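Putative cell invasion protein with MAC/Perforin domain (Bacteroides thetaiotaomicron VPI-5482, PDB 3KK7) is a putative cell-invasion protein of the membrane-attack-complex/perforin family, probably related to pore-forming proteins, though its precise role is not established. Local coordinates at residues Lys481-Ala485 against Asn486-Trp490. Numbering follows the deposited sequence.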
ATOM      1  N   LYS A 481      -2.376  -1.639  30.424  1.00 31.98           N
ATOM      2  CA  LYS A 481      -1.443  -1.569  29.319  1.00 31.57           C
ATOM      3  C   LYS A 481      -0.409  -2.688  29.430  1.00 31.19           C
ATOM      4  O   LYS A 481      -0.171  -3.241  30.522  1.00 31.36           O
ATOM      5  CB  LYS A 481      -0.742  -0.207  29.311  1.00 31.33           C
ATOM      6  CG  LYS A 481       0.297  -0.077  30.398  1.00 31.57           C
ATOM      7  CD  LYS A 481       0.847   1.327  30.554  1.00 32.10           C
ATOM      8  CE  LYS A 481       2.014   1.325  31.536  1.00 31.50           C
ATOM      9  NZ  LYS A 481       2.472   2.690  31.794  1.00 32.31           N
ATOM     10  N   PHE A 482       0.204  -3.009  28.296  1.00 30.27           N
ATOM     11  CA  PHE A 482       1.384  -3.869  28.291  1.00 29.70           C
ATOM     12  C   PHE A 482       2.229  -3.578  27.046  1.00 29.07           C
ATOM     13  O   PHE A 482       1.709  -3.078  26.035  1.00 28.32           O
ATOM     14  CB  PHE A 482       0.996  -5.352  28.360  1.00 29.46           C
ATOM     15  CG  PHE A 482       0.422  -5.886  27.082  1.00 29.84           C
ATOM     16  CD1 PHE A 482      -0.921  -5.690  26.773  1.00 31.66           C
ATOM     17  CD2 PHE A 482       1.225  -6.581  26.178  1.00 29.75           C
ATOM     18  CE1 PHE A 482      -1.460  -6.191  25.577  1.00 32.80           C
ATOM     19  CE2 PHE A 482       0.701  -7.076  24.972  1.00 30.00           C
ATOM     20  CZ  PHE A 482      -0.641  -6.883  24.666  1.00 30.89           C
ATOM     21  N   LYS A 483       3.521  -3.887  27.137  1.00 28.38           N
ATOM     22  CA  LYS A 483       4.422  -3.744  26.010  1.00 28.14           C
ATOM     23  C   LYS A 483       4.721  -5.079  25.363  1.00 27.71           C
ATOM     24  O   LYS A 483       5.145  -6.002  26.043  1.00 28.38           O
ATOM     25  CB  LYS A 483       5.737  -3.104  26.443  1.00 27.88           C
ATOM     26  CG  LYS A 483       6.537  -2.587  25.279  1.00 27.93           C
ATOM     27  CD  LYS A 483       7.755  -1.819  25.717  1.00 28.72           C
ATOM     28  CE  LYS A 483       8.852  -2.744  26.159  1.00 29.54           C
ATOM     29  NZ  LYS A 483      10.131  -2.014  26.121  1.00 31.75           N
ATOM     30  N   ASN A 484       4.529  -5.163  24.048  1.00 27.13           N
ATOM     31  CA  ASN A 484       4.983  -6.309  23.258  1.00 26.73           C
ATOM     32  C   ASN A 484       6.507  -6.241  23.141  1.00 26.94           C
ATOM     33  O   ASN A 484       7.063  -5.260  22.660  1.00 26.93           O
ATOM     34  CB  ASN A 484       4.327  -6.293  21.873  1.00 26.28           C
ATOM     35  CG  ASN A 484       4.690  -7.497  21.031  1.00 26.47           C
ATOM     36  OD1 ASN A 484       5.865  -7.755  20.769  1.00 27.58           O
ATOM     37  ND2 ASN A 484       3.680  -8.237  20.585  1.00 25.04           N
ATOM     38  N   ALA A 485       7.177  -7.289  23.594  1.00 27.28           N
ATOM     39  CA  ALA A 485       8.630  -7.308  23.642  1.00 27.55           C
ATOM     40  C   ALA A 485       9.247  -7.444  22.265  1.00 27.89           C
ATOM     41  O   ALA A 485      10.300  -6.889  22.017  1.00 27.81           O
ATOM     42  CB  ALA A 485       9.116  -8.438  24.539  1.00 27.52           C
ATOM     43  N   ASN A 486       8.618  -8.201  21.371  1.00 28.20           N
ATOM     44  CA  ASN A 486       9.167  -8.344  20.018  1.00 28.45           C
ATOM     45  C   ASN A 486       9.187  -7.011  19.283  1.00 27.93           C
ATOM     46  O   ASN A 486      10.129  -6.719  18.569  1.00 28.18           O
ATOM     47  CB  ASN A 486       8.350  -9.312  19.138  1.00 28.83           C
ATOM     48  CG  ASN A 486       8.429 -10.742  19.599  1.00 30.30           C
ATOM     49  OD1 ASN A 486       9.511 -11.323  19.693  1.00 33.52           O
ATOM     50  ND2 ASN A 486       7.267 -11.335  19.871  1.00 32.50           N
ATOM     51  N   THR A 487       8.122  -6.236  19.429  1.00 27.21           N
ATOM     52  CA  THR A 487       7.908  -5.084  18.573  1.00 26.80           C
ATOM     53  C   THR A 487       8.063  -3.746  19.290  1.00 26.58           C
ATOM     54  O   THR A 487       8.142  -2.725  18.640  1.00 26.15           O
ATOM     55  CB  THR A 487       6.506  -5.158  17.994  1.00 26.78           C
ATOM     56  OG1 THR A 487       5.560  -5.015  19.058  1.00 26.82           O
ATOM     57  CG2 THR A 487       6.279  -6.485  17.331  1.00 26.23           C
ATOM     58  N   ASN A 488       8.097  -3.768  20.622  1.00 26.51           N
ATOM     59  CA  ASN A 488       8.158  -2.562  21.454  1.00 26.82           C
ATOM     60  C   ASN A 488       6.978  -1.618  21.276  1.00 26.79           C
ATOM     61  O   ASN A 488       7.119  -0.410  21.334  1.00 27.18           O
ATOM     62  CB  ASN A 488       9.516  -1.850  21.317  1.00 26.72           C
ATOM     63  CG  ASN A 488      10.598  -2.510  22.188  1.00 28.10           C
ATOM     64  OD1 ASN A 488      10.389  -2.703  23.391  1.00 30.82           O
ATOM     65  ND2 ASN A 488      11.738  -2.868  21.590  1.00 26.87           N
ATOM     66  N   ILE A 489       5.801  -2.188  21.090  1.00 26.72           N
ATOM     67  CA  ILE A 489       4.582  -1.401  21.011  1.00 26.46           C
ATOM     68  C   ILE A 489       3.871  -1.510  22.346  1.00 26.66           C
ATOM     69  O   ILE A 489       3.819  -2.588  22.957  1.00 26.95           O
ATOM     70  CB  ILE A 489       3.663  -1.874  19.865  1.00 26.04           C
ATOM     71  CG1 ILE A 489       4.415  -1.745  18.528  1.00 26.02           C
ATOM     72  CG2 ILE A 489       2.369  -1.074  19.853  1.00 25.43           C
ATOM     73  CD1 ILE A 489       3.675  -2.272  17.340  1.00 24.02           C
ATOM     74  N   TRP A 490       3.370  -0.373  22.816  1.00 26.44           N
ATOM     75  CA  TRP A 490       2.527  -0.336  23.991  1.00 26.31           C
ATOM     76  C   TRP A 490       1.111  -0.504  23.496  1.00 25.86           C
ATOM     77  O   TRP A 490       0.737   0.087  22.486  1.00 25.77           O
ATOM     78  CB  TRP A 490       2.653   0.990  24.732  1.00 26.27           C
ATOM     79  CG  TRP A 490       3.819   1.064  25.673  1.00 27.01           C
ATOM     80  CD1 TRP A 490       4.959   1.781  25.494  1.00 27.00           C
ATOM     81  CD2 TRP A 490       3.944   0.421  26.949  1.00 27.91           C
ATOM     82  NE1 TRP A 490       5.795   1.620  26.570  1.00 28.18           N
ATOM     83  CE2 TRP A 490       5.203   0.790  27.479  1.00 28.62           C
ATOM     84  CE3 TRP A 490       3.116  -0.418  27.703  1.00 27.89           C
ATOM     85  CZ2 TRP A 490       5.666   0.335  28.724  1.00 27.65           C
ATOM     86  CZ3 TRP A 490       3.578  -0.871  28.954  1.00 28.29           C
ATOM     87  CH2 TRP A 490       4.839  -0.493  29.442  1.00 27.38           C
TER
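K483 and W490 pair across a beta hairpin of strands 480-484 and 489-494, within the D3 domain. The pair is antiparallel and non-hydrogen-bonded. The W490 indole lies between two lysines. CB of K483 sits over one face, 3.8 Å from the centroid of the six-membered ring. K481 lies on the opposite face. Its extended chain runs past CZ3 and brings NZ to 4.9 Å from that centroid, a cation-pi contact. The same NZ also bonds to the carbonyl of V519. With an alanine in place of W490, the K481 and K483 chains would probably lose the ring that separates them, and K481 NZ its pi partner.

Backbone bonds close the hairpin. N484 N donates to I489 O at 2.9 Å, and N488 N to N484 O at 2.7 Å.

Side-chain bonds brace the turn. K483 bends at chi3 (77°), bringing NZ to 2.8 Å from N488 OD1. D505 lies further off as a weak ion partner. N484 ND2 bonds to D186. With CG anti to the backbone N (chi1 -177°), the N484 amide reaches into the turn, where N484 OD1 accepts T487 N at 3.0 Å, the donor above the carbonyl plane.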